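Local coordinates for hypothetical protein (Vibrio cholerae, PDB 2V1L) that is of unknown function but is encoded in a Vibrio cholerae pathogenicity island and shares structural homology with the human p32 protein, at residues K7-P12 / W72-I77; V60-S65 / S128-Y133; L94-Q99 / R120-L125. All coordinates share one frame; numbering follows the deposited sequence.

Contact 1: K7-P12 / W72-I77; sequences KPTHLP and WCIEYI
Thr9 lays its methyl CG2 against the branch methyl CG2 of Ile74, 3.6 Å away, where a loop of the N-terminal arm runs over strand 72-82 of the protein's antiparallel sheet. The two side chains cross at about a right angle, so the overlap is methyl on methyl with no side-by-side run. Thr9's first torsion (chi1 81°) explains the division of labour: CG2 stands beside the backbone N and reaches the strand, while OG1 turns into its own loop. A second approach lies nearer the start of the loop, where Lys7 N comes to 3.6 Å from Trp72 O; no hydrogen bond joins the segments, and Trp72 has a backbone hydrogen bond with Leu5, just before the segment. Between the two approaches the arm passes through a cis peptide bond before Pro8. Only 125 Å² is buried in all, in keeping with a coil that skims the strand. Ile74 is itself buried and also meets Phe17 of helix 15-29, so one residue takes both the arm and that helix. Just past it the strand is distorted by a classic beta bulge, in which Glu75 and Tyr76 both face Ala63 of the neighbouring strand 60-66. Within the loop, Thr9 OG1 gives a weak hydrogen bond of 3.3 Å to Leu11 O.

Contact 2: V60-S65 / S128-Y133; sequences VEIALS and SNFLAY
With CG anti to the backbone N (chi1 177°), the ring of Phe130 extends out from its helix toward strand 60-66, where Val60 and Ile62 meet it. On Ile62, CG1 stands anti to the carbonyl carbon and beside the backbone N (chi1 -59°), which carries the delta methyl forward to the ring, the two side chains arriving from opposite directions. The ring atoms share the work. CD1 lies 4.0 Å from Val60 CG2, whereas CE1 is the centre of a small cluster, with Val60 CB 4.0 Å from CE1 and both gamma methyls at a similar range. CZ takes Ile62, whose CD1 is 4.1 Å away. Both aliphatic groups approach the ring obliquely. This is helix-on-sheet packing: helix 117-135 lies against one face of the antiparallel sheet, and the two strand residues that meet it, Val60 and Ile62, are two positions apart and point to the same face. All three touching residues are buried, and the 111 Å² between the segments comes entirely from them, about half of it on Phe130. Two more aromatic rings meet it: Phe45 of strand 41-46 edge-to-face, and Trp126, one helical turn earlier, with its ring plane at about 10° to that of Phe130. Phe17 and Leu20 of helix 15-29 also touch Phe130, and Phe17 reaches Ile62 as well.

Contact 3: L94-Q99 / R120-L125; sequences LDFDFQ and RELYQL
The Phe96 ring carries Tyr123 over one face: Tyr123 CD1 sits 3.7 Å above the plane of that ring, over its centre. In the reverse sense, Phe96 CD2 lies at the edge of the Tyr123 ring and in its plane. The planes are turned 83° apart and the centroids are separated by 5.1 Å, which makes this a T-shaped (edge-to-face) pair with the tyrosine supplying the edge. Contact continues down to the helix backbone, since Phe96 CZ comes to 3.7 Å from Tyr123 CA and Phe96 CE1 to 3.9 Å from Tyr123 CB. The phenylalanine thus fits against the root of the tyrosine side chain as well as its ring. Tyr123 CG, anti to its own backbone N (chi1 178°), directs the ring so that its CD1 edge comes over the face of Phe96. These contacts seat helix 117-135 on strand 95-97, again on the face of the antiparallel sheet that the helix covers, but nearer its N-terminal end. Leu122, the preceding helix residue, widens the interface: its CG is 4.1 Å from Leu94 CD2 and 4.5 Å from Phe96 CZ. No hydrogen bond crosses between the segments, and the side-chain interactions across the 211 Å² interface are apolar or aromatic. Outside them, Phe103 of strand 102-105 touches both Phe96 and Leu122, while Leu11 of the N-terminal arm packs on Phe96. The polar end of the tyrosine is satisfied within its own helix, where Tyr123 OH is hydrogen-bonded to Glu127 OE1.

How the contacts relate
All three contacts reach one antiparallel sheet, and strand 72-82 joins them: it pairs with strand 60-66 of contact 2 and strand 95-97 of contact 3. Toward contact 3 the probable backbone bonds are Phe96 N to Ile77 O at 2.7 Å and Phe98 N to Glu75 O at 2.8 Å; toward contact 2, Glu75 pairs with Ala63. The centres lie about 12 Å apart for contacts 1 and 2, about 10 Å for contacts 1 and 3, and about 11 Å for contacts 2 and 3. Contacts 2 and 3 use successive parts of helix 117-135. Leu11 of contact 1 touches Tyr123 of contact 3, bringing the N-terminal arm to that helix.

Contact 1: K7-P12 / W72-I77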
loop_
_atom_site.group_PDB
_atom_site.type_symbol
_atom_site.label_atom_id
_atom_site.label_comp_id
_atom_site.label_asym_id
_atom_site.label_seq_id
_atom_site.Cartn_x
_atom_site.Cartn_y
_atom_site.Cartn_z
ATOM N N LYS A 7 -9.064 8.156 -8.789
ATOM C CA LYS A 7 -8.402 9.419 -9.125
ATOM C C LYS A 7 -8.454 10.482 -8.028
ATOM O O LYS A 7 -9.376 10.486 -7.193
ATOM C CB LYS A 7 -8.993 10.038 -10.409
ATOM C CG LYS A 7 -8.429 9.507 -11.724
ATOM C CD LYS A 7 -9.096 10.175 -12.924
ATOM C CE LYS A 7 -9.381 9.151 -14.017
ATOM N NZ LYS A 7 -9.574 9.790 -15.348
ATOM N N PRO A 8 -7.438 11.371 -8.010
ATOM C CA PRO A 8 -6.011 11.189 -8.275
ATOM C C PRO A 8 -5.195 11.550 -7.012
ATOM O O PRO A 8 -5.778 11.972 -6.008
ATOM C CB PRO A 8 -5.762 12.212 -9.384
ATOM C CG PRO A 8 -6.844 13.329 -9.117
ATOM C CD PRO A 8 -7.758 12.809 -8.005
ATOM N N THR A 9 -3.875 11.364 -7.047
ATOM C CA THR A 9 -3.000 11.725 -5.920
ATOM C C THR A 9 -1.713 12.359 -6.440
ATOM O O THR A 9 -1.467 12.373 -7.654
ATOM C CB THR A 9 -2.642 10.514 -5.004
ATOM O OG1 THR A 9 -1.574 9.753 -5.582
ATOM C CG2 THR A 9 -3.836 9.607 -4.765
ATOM N N HIS A 10 -0.892 12.862 -5.516
ATOM C CA HIS A 10 0.349 13.580 -5.844
ATOM C C HIS A 10 1.558 12.658 -5.990
ATOM O O HIS A 10 2.683 13.122 -6.190
ATOM C CB HIS A 10 0.629 14.676 -4.798
ATOM C CG HIS A 10 -0.398 15.771 -4.783
ATOM N ND1 HIS A 10 -0.135 17.046 -5.239
ATOM C CD2 HIS A 10 -1.698 15.772 -4.396
ATOM C CE1 HIS A 10 -1.221 17.789 -5.119
ATOM N NE2 HIS A 10 -2.186 17.038 -4.618
ATOM N N LEU A 11 1.317 11.355 -5.883
ATOM C CA LEU A 11 2.341 10.343 -6.139
ATOM C C LEU A 11 2.017 9.602 -7.442
ATOM O O LEU A 11 0.849 9.409 -7.761
ATOM C CB LEU A 11 2.442 9.377 -4.953
ATOM C CG LEU A 11 3.136 9.953 -3.711
ATOM C CD1 LEU A 11 3.168 8.932 -2.608
ATOM C CD2 LEU A 11 4.540 10.467 -4.029
ATOM N N PRO A 12 3.049 9.183 -8.199
ATOM C CA PRO A 12 2.790 8.566 -9.494
ATOM C C PRO A 12 2.299 7.113 -9.389
ATOM O O PRO A 12 3.019 6.180 -9.784
ATOM C CB PRO A 12 4.150 8.646 -10.179
ATOM C CG PRO A 12 5.121 8.574 -9.083
ATOM C CD PRO A 12 4.492 9.246 -7.905
ATOM N N TRP A 72 -13.512 5.660 -6.744
ATOM C CA TRP A 72 -12.809 5.290 -5.504
ATOM C C TRP A 72 -11.584 6.152 -5.216
ATOM O O TRP A 72 -10.942 6.665 -6.130
ATOM C CB TRP A 72 -12.405 3.820 -5.529
ATOM C CG TRP A 72 -13.560 2.860 -5.417
ATOM C CD1 TRP A 72 -14.390 2.462 -6.427
ATOM C CD2 TRP A 72 -14.005 2.166 -4.238
ATOM N NE1 TRP A 72 -15.325 1.571 -5.953
ATOM C CE2 TRP A 72 -15.115 1.373 -4.613
ATOM C CE3 TRP A 72 -13.579 2.141 -2.900
ATOM C CZ2 TRP A 72 -15.805 0.558 -3.701
ATOM C CZ3 TRP A 72 -14.270 1.325 -1.985
ATOM C CH2 TRP A 72 -15.367 0.546 -2.397
ATOM N N CYS A 73 -11.273 6.309 -3.934
ATOM C CA CYS A 73 -10.124 7.107 -3.503
ATOM C C CYS A 73 -9.183 6.253 -2.662
ATOM O O CYS A 73 -9.630 5.549 -1.760
ATOM C CB CYS A 73 -10.603 8.295 -2.679
ATOM S SG CYS A 73 -11.944 9.225 -3.492
ATOM N N ILE A 74 -7.891 6.299 -2.972
ATOM C CA ILE A 74 -6.894 5.602 -2.152
ATOM C C ILE A 74 -6.586 6.453 -0.924
ATOM O O ILE A 74 -6.140 7.591 -1.045
ATOM C CB ILE A 74 -5.607 5.245 -2.941
ATOM C CG1 ILE A 74 -4.636 4.444 -2.075
ATOM C CG2 ILE A 74 -4.899 6.489 -3.436
ATOM C CD1 ILE A 74 -3.751 3.587 -2.886
ATOM N N GLU A 75 -6.867 5.891 0.251
ATOM C CA GLU A 75 -6.726 6.612 1.526
ATOM C C GLU A 75 -5.299 6.595 2.056
ATOM O O GLU A 75 -4.717 7.633 2.326
ATOM C CB GLU A 75 -7.666 6.015 2.571
ATOM C CG GLU A 75 -9.105 5.964 2.113
ATOM C CD GLU A 75 -9.795 7.304 2.208
ATOM O OE1 GLU A 75 -9.353 8.272 1.543
ATOM O OE2 GLU A 75 -10.796 7.373 2.958
ATOM N N TYR A 76 -4.752 5.401 2.223
ATOM C CA TYR A 76 -3.373 5.257 2.591
ATOM C C TYR A 76 -2.828 3.914 2.129
ATOM O O TYR A 76 -3.590 2.991 1.860
ATOM C CB TYR A 76 -3.215 5.387 4.118
ATOM C CG TYR A 76 -3.984 4.354 4.917
ATOM C CD1 TYR A 76 -5.187 4.691 5.538
ATOM C CD2 TYR A 76 -3.507 3.052 5.060
ATOM C CE1 TYR A 76 -5.906 3.761 6.283
ATOM C CE2 TYR A 76 -4.214 2.100 5.817
ATOM C CZ TYR A 76 -5.417 2.474 6.422
ATOM O OH TYR A 76 -6.137 1.556 7.147
ATOM N N ILE A 77 -1.507 3.812 2.075
ATOM C CA ILE A 77 -0.832 2.536 1.842
ATOM C C ILE A 77 0.204 2.371 2.938
ATOM O O ILE A 77 1.033 3.253 3.109
ATOM C CB ILE A 77 -0.107 2.512 0.450
ATOM C CG1 ILE A 77 -1.107 2.716 -0.680
ATOM C CG2 ILE A 77 0.656 1.186 0.253
ATOM C CD1 ILE A 77 -0.450 2.887 -2.061
#

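Contact 2: V60-S65 / S128-Y133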
loop_
_atom_site.group_PDB
_atom_site.type_symbol
_atom_site.label_atom_id
_atom_site.label_comp_id
_atom_site.label_asym_id
_atom_site.label_seq_id
_atom_site.Cartn_x
_atom_site.Cartn_y
_atom_site.Cartn_z
ATOM N N VAL A 60 1.120 -5.732 3.847
ATOM C CA VAL A 60 0.745 -4.447 3.324
ATOM C C VAL A 60 -0.739 -4.269 3.564
ATOM O O VAL A 60 -1.510 -5.205 3.385
ATOM C CB VAL A 60 1.051 -4.334 1.815
ATOM C CG1 VAL A 60 0.420 -3.147 1.240
ATOM C CG2 VAL A 60 2.582 -4.337 1.540
ATOM N N GLU A 61 -1.120 -3.056 3.967
ATOM C CA GLU A 61 -2.512 -2.624 4.081
ATOM C C GLU A 61 -2.798 -1.422 3.192
ATOM O O GLU A 61 -2.038 -0.448 3.176
ATOM C CB GLU A 61 -2.850 -2.289 5.550
ATOM C CG GLU A 61 -4.305 -1.905 5.769
ATOM C CD GLU A 61 -4.665 -1.699 7.234
ATOM O OE1 GLU A 61 -4.458 -2.628 8.045
ATOM O OE2 GLU A 61 -5.188 -0.601 7.565
ATOM N N ILE A 62 -3.899 -1.490 2.450
ATOM C CA ILE A 62 -4.332 -0.396 1.611
ATOM C C ILE A 62 -5.793 -0.053 1.921
ATOM O O ILE A 62 -6.623 -0.949 2.015
ATOM C CB ILE A 62 -4.175 -0.719 0.094
ATOM C CG1 ILE A 62 -2.711 -1.039 -0.237
ATOM C CG2 ILE A 62 -4.706 0.465 -0.744
ATOM C CD1 ILE A 62 -2.484 -1.973 -1.448
ATOM N N ALA A 63 -6.096 1.240 2.061
ATOM C CA ALA A 63 -7.459 1.690 2.358
ATOM C C ALA A 63 -8.068 2.570 1.298
ATOM O O ALA A 63 -7.469 3.544 0.821
ATOM C CB ALA A 63 -7.528 2.394 3.708
ATOM N N LEU A 64 -9.305 2.238 0.971
ATOM C CA LEU A 64 -10.035 2.927 -0.074
ATOM C C LEU A 64 -11.421 3.263 0.445
ATOM O O LEU A 64 -12.016 2.490 1.195
ATOM C CB LEU A 64 -10.164 2.013 -1.310
ATOM C CG LEU A 64 -8.946 1.270 -1.872
ATOM C CD1 LEU A 64 -9.397 0.148 -2.784
ATOM C CD2 LEU A 64 -8.054 2.206 -2.636
ATOM N N SER A 65 -11.935 4.412 0.038
ATOM C CA SER A 65 -13.325 4.753 0.297
ATOM C C SER A 65 -13.996 5.130 -1.017
ATOM O O SER A 65 -13.342 5.642 -1.931
ATOM C CB SER A 65 -13.413 5.904 1.284
ATOM O OG SER A 65 -12.988 7.102 0.664
ATOM N N SER A 128 6.913 -0.690 -7.495
ATOM C CA SER A 128 7.576 -1.648 -8.412
ATOM C C SER A 128 7.888 -2.999 -7.705
ATOM O O SER A 128 7.634 -4.101 -8.221
ATOM C CB SER A 128 8.864 -0.966 -8.956
ATOM O OG SER A 128 9.809 -1.918 -9.436
ATOM N N ASN A 129 8.393 -2.906 -6.484
ATOM C CA ASN A 129 8.596 -4.084 -5.635
ATOM C C ASN A 129 7.271 -4.798 -5.332
ATOM O O ASN A 129 7.110 -5.989 -5.596
ATOM C CB ASN A 129 9.290 -3.658 -4.332
ATOM C CG ASN A 129 10.776 -3.350 -4.514
ATOM O OD1 ASN A 129 11.441 -2.890 -3.579
ATOM N ND2 ASN A 129 11.305 -3.612 -5.703
ATOM N N PHE A 130 6.318 -4.075 -4.771
ATOM C CA PHE A 130 5.011 -4.653 -4.402
ATOM C C PHE A 130 4.315 -5.344 -5.575
ATOM O O PHE A 130 3.812 -6.454 -5.436
ATOM C CB PHE A 130 4.105 -3.578 -3.814
ATOM C CG PHE A 130 2.718 -4.062 -3.462
ATOM C CD1 PHE A 130 2.513 -4.899 -2.372
ATOM C CD2 PHE A 130 1.617 -3.625 -4.194
ATOM C CE1 PHE A 130 1.204 -5.335 -2.034
ATOM C CE2 PHE A 130 0.307 -4.038 -3.852
ATOM C CZ PHE A 130 0.109 -4.890 -2.769
ATOM N N LEU A 131 4.290 -4.685 -6.723
ATOM C CA LEU A 131 3.728 -5.293 -7.945
ATOM C C LEU A 131 4.448 -6.572 -8.404
ATOM O O LEU A 131 3.785 -7.533 -8.803
ATOM C CB LEU A 131 3.607 -4.271 -9.103
ATOM C CG LEU A 131 2.558 -3.181 -8.832
ATOM C CD1 LEU A 131 2.570 -2.100 -9.908
ATOM C CD2 LEU A 131 1.131 -3.781 -8.642
ATOM N N ALA A 132 5.776 -6.605 -8.291
ATOM C CA ALA A 132 6.521 -7.852 -8.511
ATOM C C ALA A 132 6.097 -8.981 -7.563
ATOM O O ALA A 132 5.919 -10.136 -7.992
ATOM C CB ALA A 132 8.023 -7.629 -8.456
ATOM N N TYR A 133 5.948 -8.651 -6.287
ATOM C CA TYR A 133 5.564 -9.608 -5.240
ATOM C C TYR A 133 4.190 -10.187 -5.513
ATOM O O TYR A 133 4.008 -11.386 -5.465
ATOM C CB TYR A 133 5.490 -8.915 -3.865
ATOM C CG TYR A 133 6.787 -8.300 -3.389
ATOM C CD1 TYR A 133 8.004 -8.678 -3.935
ATOM C CD2 TYR A 133 6.784 -7.306 -2.375
ATOM C CE1 TYR A 133 9.201 -8.109 -3.499
ATOM C CE2 TYR A 133 7.975 -6.732 -1.926
ATOM C CZ TYR A 133 9.161 -7.134 -2.492
ATOM O OH TYR A 133 10.326 -6.556 -2.070
#

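Contact 3: L94-Q99 / R120-L125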
loop_
_atom_site.group_PDB
_atom_site.type_symbol
_atom_site.label_atom_id
_atom_site.label_comp_id
_atom_site.label_asym_id
_atom_site.label_seq_id
_atom_site.Cartn_x
_atom_site.Cartn_y
_atom_site.Cartn_z
ATOM N N LEU A 94 6.869 1.703 5.966
ATOM C CA LEU A 94 6.635 2.758 5.004
ATOM C C LEU A 94 5.147 3.034 5.068
ATOM O O LEU A 94 4.349 2.099 5.149
ATOM C CB LEU A 94 6.923 2.277 3.590
ATOM C CG LEU A 94 8.362 2.072 3.106
ATOM C CD1 LEU A 94 8.676 0.620 3.003
ATOM C CD2 LEU A 94 8.464 2.693 1.696
ATOM N N ASP A 95 4.779 4.289 4.990
ATOM C CA ASP A 95 3.361 4.672 5.032
ATOM C C ASP A 95 3.161 5.824 4.051
ATOM O O ASP A 95 3.938 6.780 4.055
ATOM C CB ASP A 95 2.960 5.092 6.455
ATOM C CG ASP A 95 1.474 5.397 6.578
ATOM O OD1 ASP A 95 0.629 4.485 6.396
ATOM O OD2 ASP A 95 1.155 6.560 6.857
ATOM N N PHE A 96 2.164 5.715 3.180
ATOM C CA PHE A 96 1.828 6.806 2.275
ATOM C C PHE A 96 0.412 7.190 2.621
ATOM O O PHE A 96 -0.487 6.431 2.383
ATOM C CB PHE A 96 1.948 6.378 0.795
ATOM C CG PHE A 96 3.325 5.883 0.425
ATOM C CD1 PHE A 96 4.359 6.790 0.177
ATOM C CD2 PHE A 96 3.600 4.510 0.375
ATOM C CE1 PHE A 96 5.671 6.319 -0.142
ATOM C CE2 PHE A 96 4.889 4.033 0.042
ATOM C CZ PHE A 96 5.921 4.949 -0.193
ATOM N N ASP A 97 0.224 8.349 3.232
ATOM C CA ASP A 97 -1.101 8.714 3.746
ATOM C C ASP A 97 -1.700 9.798 2.843
ATOM O O ASP A 97 -1.302 10.958 2.897
ATOM C CB ASP A 97 -0.994 9.175 5.212
ATOM C CG ASP A 97 -2.367 9.365 5.881
ATOM O OD1 ASP A 97 -3.341 9.763 5.206
ATOM O OD2 ASP A 97 -2.468 9.116 7.097
ATOM N N PHE A 98 -2.631 9.402 1.977
ATOM C CA PHE A 98 -3.143 10.327 0.964
ATOM C C PHE A 98 -4.202 11.294 1.550
ATOM O O PHE A 98 -4.227 12.464 1.190
ATOM C CB PHE A 98 -3.622 9.557 -0.297
ATOM C CG PHE A 98 -2.528 8.721 -0.933
ATOM C CD1 PHE A 98 -1.497 9.323 -1.628
ATOM C CD2 PHE A 98 -2.508 7.347 -0.780
ATOM C CE1 PHE A 98 -0.478 8.571 -2.179
ATOM C CE2 PHE A 98 -1.498 6.587 -1.330
ATOM C CZ PHE A 98 -0.478 7.198 -2.028
ATOM N N GLN A 99 -5.039 10.793 2.457
ATOM C CA GLN A 99 -5.969 11.611 3.246
ATOM C C GLN A 99 -5.281 12.841 3.829
ATOM O O GLN A 99 -5.803 13.954 3.774
ATOM C CB GLN A 99 -6.531 10.795 4.417
ATOM C CG GLN A 99 -7.550 9.742 4.064
ATOM C CD GLN A 99 -7.988 8.863 5.265
ATOM O OE1 GLN A 99 -7.170 8.444 6.108
ATOM N NE2 GLN A 99 -9.280 8.570 5.326
ATOM N N ARG A 120 8.531 10.741 -3.999
ATOM C CA ARG A 120 8.254 10.236 -5.336
ATOM C C ARG A 120 9.090 8.980 -5.625
ATOM O O ARG A 120 8.532 7.954 -6.005
ATOM C CB ARG A 120 8.494 11.337 -6.384
ATOM C CG ARG A 120 8.084 10.958 -7.784
ATOM C CD ARG A 120 8.444 12.046 -8.784
ATOM N NE ARG A 120 7.777 11.802 -10.063
ATOM C CZ ARG A 120 8.343 11.209 -11.102
ATOM N NH1 ARG A 120 9.607 10.808 -11.035
ATOM N NH2 ARG A 120 7.645 11.021 -12.213
ATOM N N GLU A 121 10.400 9.066 -5.396
ATOM C CA GLU A 121 11.343 7.976 -5.660
ATOM C C GLU A 121 11.089 6.785 -4.730
ATOM O O GLU A 121 11.071 5.627 -5.164
ATOM C CB GLU A 121 12.782 8.472 -5.511
ATOM C CG GLU A 121 13.874 7.373 -5.689
ATOM C CD GLU A 121 14.113 6.954 -7.163
ATOM O OE1 GLU A 121 13.788 7.755 -8.080
ATOM O OE2 GLU A 121 14.618 5.821 -7.397
ATOM N N LEU A 122 10.851 7.088 -3.453
ATOM C CA LEU A 122 10.510 6.072 -2.487
ATOM C C LEU A 122 9.230 5.332 -2.929
ATOM O O LEU A 122 9.167 4.111 -2.890
ATOM C CB LEU A 122 10.315 6.761 -1.146
ATOM C CG LEU A 122 10.235 6.072 0.179
ATOM C CD1 LEU A 122 11.558 5.395 0.525
ATOM C CD2 LEU A 122 9.875 7.159 1.208
ATOM N N TYR A 123 8.204 6.072 -3.332
ATOM C CA TYR A 123 6.943 5.446 -3.739
ATOM C C TYR A 123 7.107 4.557 -5.006
ATOM O O TYR A 123 6.574 3.440 -5.097
ATOM C CB TYR A 123 5.844 6.480 -3.987
ATOM C CG TYR A 123 4.602 5.752 -4.439
ATOM C CD1 TYR A 123 3.768 5.153 -3.513
ATOM C CD2 TYR A 123 4.337 5.546 -5.803
ATOM C CE1 TYR A 123 2.664 4.400 -3.927
ATOM C CE2 TYR A 123 3.220 4.822 -6.205
ATOM C CZ TYR A 123 2.423 4.250 -5.262
ATOM O OH TYR A 123 1.332 3.502 -5.635
ATOM N N GLN A 124 7.855 5.057 -5.979
ATOM C CA GLN A 124 8.045 4.331 -7.228
ATOM C C GLN A 124 8.774 3.020 -7.012
ATOM O O GLN A 124 8.440 2.033 -7.637
ATOM C CB GLN A 124 8.855 5.184 -8.212
ATOM C CG GLN A 124 8.035 6.329 -8.802
ATOM C CD GLN A 124 8.884 7.126 -9.750
ATOM O OE1 GLN A 124 10.089 7.308 -9.519
ATOM N NE2 GLN A 124 8.282 7.566 -10.851
ATOM N N LEU A 125 9.788 3.048 -6.169
ATOM C CA LEU A 125 10.501 1.847 -5.793
ATOM C C LEU A 125 9.641 0.902 -5.004
ATOM O O LEU A 125 9.613 -0.264 -5.315
ATOM C CB LEU A 125 11.784 2.165 -5.016
ATOM C CG LEU A 125 12.887 2.816 -5.839
ATOM C CD1 LEU A 125 13.807 3.637 -4.906
ATOM C CD2 LEU A 125 13.711 1.793 -6.600
#